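Side-chain contact in fucolectin-related protein (Streptococcus pneumoniae, PDB 2WMF), which probably hydrolyses host blood-group carbohydrate antigens as a family 98 glycoside hydrolase, in keeping with a role in fucose utilization: residues A424-G428 with N429-I433. Numbering follows the deposited sequence.
Sequences AQRVG and NSWYI
Arg426 leaves its strand with CG anti to the backbone N (chi1 -172°) and then bends at chi2 (76°), which carries its chain across the indole of Trp431, whose CG sits beside the backbone N. Arg426 CD lies over the six-membered ring of Trp431, 4.0 Å from its centroid, a CH-pi contact. Farther out the guanidinium stands almost upright on the indole, the planes 82° apart, with Arg426 CZ 4.6 Å from the centroid of the five-membered ring of Trp431 in a cation-pi contact. The broad, flat indole thus offers one face to both methylene and cation. A long, flexible cationic chain suits this place because its methylenes pack on the ring while its end stays polar: Arg426 NE donates to Gly428 O at 3.0 Å, bent and tilted from the guanidinium plane, and Arg426 NH1 makes a salt bridge with Glu472. Ala424 CB, small enough to sit beside the same indole, is 3.9 Å from Trp431 CE3.

On the other face Val427 and Tyr432 cross at about a right angle, Val427 CG2 meeting Tyr432 CD2 at 3.7 Å; the branched residue offers a methyl to the ring. Here a water donates to Val427 O and hydrogen-bonds OG of the small Ser430, bridging the end of the hairpin.

The turn is type II', and Gly428 fits its positive phi. Val427 N gives Ser430 O a nearly straight bond of 2.9 Å, while Ser430 N returns one to Val427 O from above the carbonyl plane.

In this beta hairpin, closed by a two-residue turn, strand 423-427 is the outermost strand, within this chain, of an antiparallel sheet; strand 430-434 lies between it and strand 467-472. Trp431, Ala424 and Ile433 pack against Leu448 of strand 444-449 in the second antiparallel sheet, whereas Tyr432, its ring on Val427, reaches with OH to His319 of helix 307-322.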
loop_
_atom_site.group_PDB
_atom_site.type_symbol
_atom_site.label_atom_id
_atom_site.label_comp_id
_atom_site.label_asym_id
_atom_site.label_seq_id
_atom_site.Cartn_x
_atom_site.Cartn_y
_atom_site.Cartn_z
ATOM N N ALA A 424 -14.636 -1.818 -9.356
ATOM C CA ALA A 424 -14.623 -3.288 -9.199
ATOM C C ALA A 424 -13.623 -3.917 -10.152
ATOM O O ALA A 424 -13.528 -3.528 -11.313
ATOM C CB ALA A 424 -16.014 -3.922 -9.389
ATOM N N GLN A 425 -12.890 -4.890 -9.629
ATOM C CA GLN A 425 -11.855 -5.625 -10.340
ATOM C C GLN A 425 -12.085 -7.127 -10.125
ATOM O O GLN A 425 -12.209 -7.564 -9.006
ATOM C CB GLN A 425 -10.463 -5.242 -9.841
ATOM C CG GLN A 425 -9.372 -5.903 -10.618
ATOM C CD GLN A 425 -7.945 -5.697 -10.078
ATOM O OE1 GLN A 425 -6.965 -6.169 -10.716
ATOM N NE2 GLN A 425 -7.803 -4.958 -8.932
ATOM N N ARG A 426 -12.104 -7.891 -11.215
ATOM C CA ARG A 426 -12.178 -9.357 -11.131
ATOM C C ARG A 426 -10.753 -9.909 -11.015
ATOM O O ARG A 426 -9.867 -9.551 -11.796
ATOM C CB ARG A 426 -12.928 -9.918 -12.294
ATOM C CG ARG A 426 -13.203 -11.411 -12.137
ATOM C CD ARG A 426 -14.309 -11.690 -11.165
ATOM N NE ARG A 426 -14.430 -13.137 -10.993
ATOM C CZ ARG A 426 -15.418 -13.734 -10.348
ATOM N NH1 ARG A 426 -16.354 -13.028 -9.695
ATOM N NH2 ARG A 426 -15.437 -15.055 -10.254
ATOM N N VAL A 427 -10.542 -10.681 -9.954
ATOM C CA VAL A 427 -9.245 -11.287 -9.630
ATOM C C VAL A 427 -9.511 -12.768 -9.406
ATOM O O VAL A 427 -9.977 -13.141 -8.356
ATOM C CB VAL A 427 -8.636 -10.633 -8.381
ATOM C CG1 VAL A 427 -7.292 -11.258 -8.033
ATOM C CG2 VAL A 427 -8.487 -9.115 -8.582
ATOM N N GLY A 428 -9.260 -13.593 -10.419
ATOM C CA GLY A 428 -9.572 -15.012 -10.309
ATOM C C GLY A 428 -11.041 -15.226 -10.006
ATOM O O GLY A 428 -11.884 -14.706 -10.728
ATOM N N ASN A 429 -11.347 -15.933 -8.913
ATOM C CA ASN A 429 -12.740 -16.212 -8.529
ATOM C C ASN A 429 -13.300 -15.212 -7.544
ATOM O O ASN A 429 -14.265 -15.509 -6.864
ATOM C CB ASN A 429 -12.896 -17.643 -7.963
ATOM C CG ASN A 429 -12.071 -17.897 -6.706
ATOM O OD1 ASN A 429 -10.953 -17.441 -6.579
ATOM N ND2 ASN A 429 -12.612 -18.683 -5.803
ATOM N N SER A 430 -12.719 -14.012 -7.511
ATOM C CA SER A 430 -13.185 -12.971 -6.601
ATOM C C SER A 430 -13.419 -11.609 -7.289
ATOM O O SER A 430 -12.816 -11.315 -8.335
ATOM C CB SER A 430 -12.186 -12.736 -5.485
ATOM O OG SER A 430 -11.921 -13.900 -4.746
ATOM N N TRP A 431 -14.278 -10.805 -6.662
ATOM C CA TRP A 431 -14.422 -9.404 -6.961
ATOM C C TRP A 431 -13.797 -8.601 -5.830
ATOM O O TRP A 431 -14.080 -8.848 -4.653
ATOM C CB TRP A 431 -15.913 -9.004 -7.040
ATOM C CG TRP A 431 -16.631 -9.391 -8.305
ATOM C CD1 TRP A 431 -17.671 -10.325 -8.438
ATOM C CD2 TRP A 431 -16.469 -8.786 -9.571
ATOM N NE1 TRP A 431 -18.124 -10.342 -9.744
ATOM C CE2 TRP A 431 -17.439 -9.383 -10.463
ATOM C CE3 TRP A 431 -15.642 -7.774 -10.051
ATOM C CZ2 TRP A 431 -17.573 -8.989 -11.775
ATOM C CZ3 TRP A 431 -15.801 -7.378 -11.376
ATOM C CH2 TRP A 431 -16.737 -8.006 -12.224
ATOM N N TYR A 432 -12.986 -7.608 -6.206
ATOM C CA TYR A 432 -12.382 -6.628 -5.292
ATOM C C TYR A 432 -13.031 -5.257 -5.625
ATOM O O TYR A 432 -13.000 -4.810 -6.776
ATOM C CB TYR A 432 -10.851 -6.571 -5.449
ATOM C CG TYR A 432 -10.207 -7.737 -4.754
ATOM C CD1 TYR A 432 -9.757 -7.596 -3.449
ATOM C CD2 TYR A 432 -10.187 -9.012 -5.325
ATOM C CE1 TYR A 432 -9.280 -8.672 -2.720
ATOM C CE2 TYR A 432 -9.694 -10.135 -4.600
ATOM C CZ TYR A 432 -9.244 -9.974 -3.305
ATOM O OH TYR A 432 -8.783 -11.066 -2.585
ATOM N N ILE A 433 -13.609 -4.614 -4.613
ATOM C CA ILE A 433 -14.547 -3.518 -4.806
ATOM C C ILE A 433 -14.260 -2.374 -3.821
ATOM O O ILE A 433 -13.958 -2.618 -2.650
ATOM C CB ILE A 433 -15.990 -4.006 -4.525
ATOM C CG1 ILE A 433 -16.342 -5.208 -5.405
ATOM C CG2 ILE A 433 -16.997 -2.892 -4.656
ATOM C CD1 ILE A 433 -17.044 -6.286 -4.637
HETATM O O HOH W 1 -9.526 -14.460 -5.940
#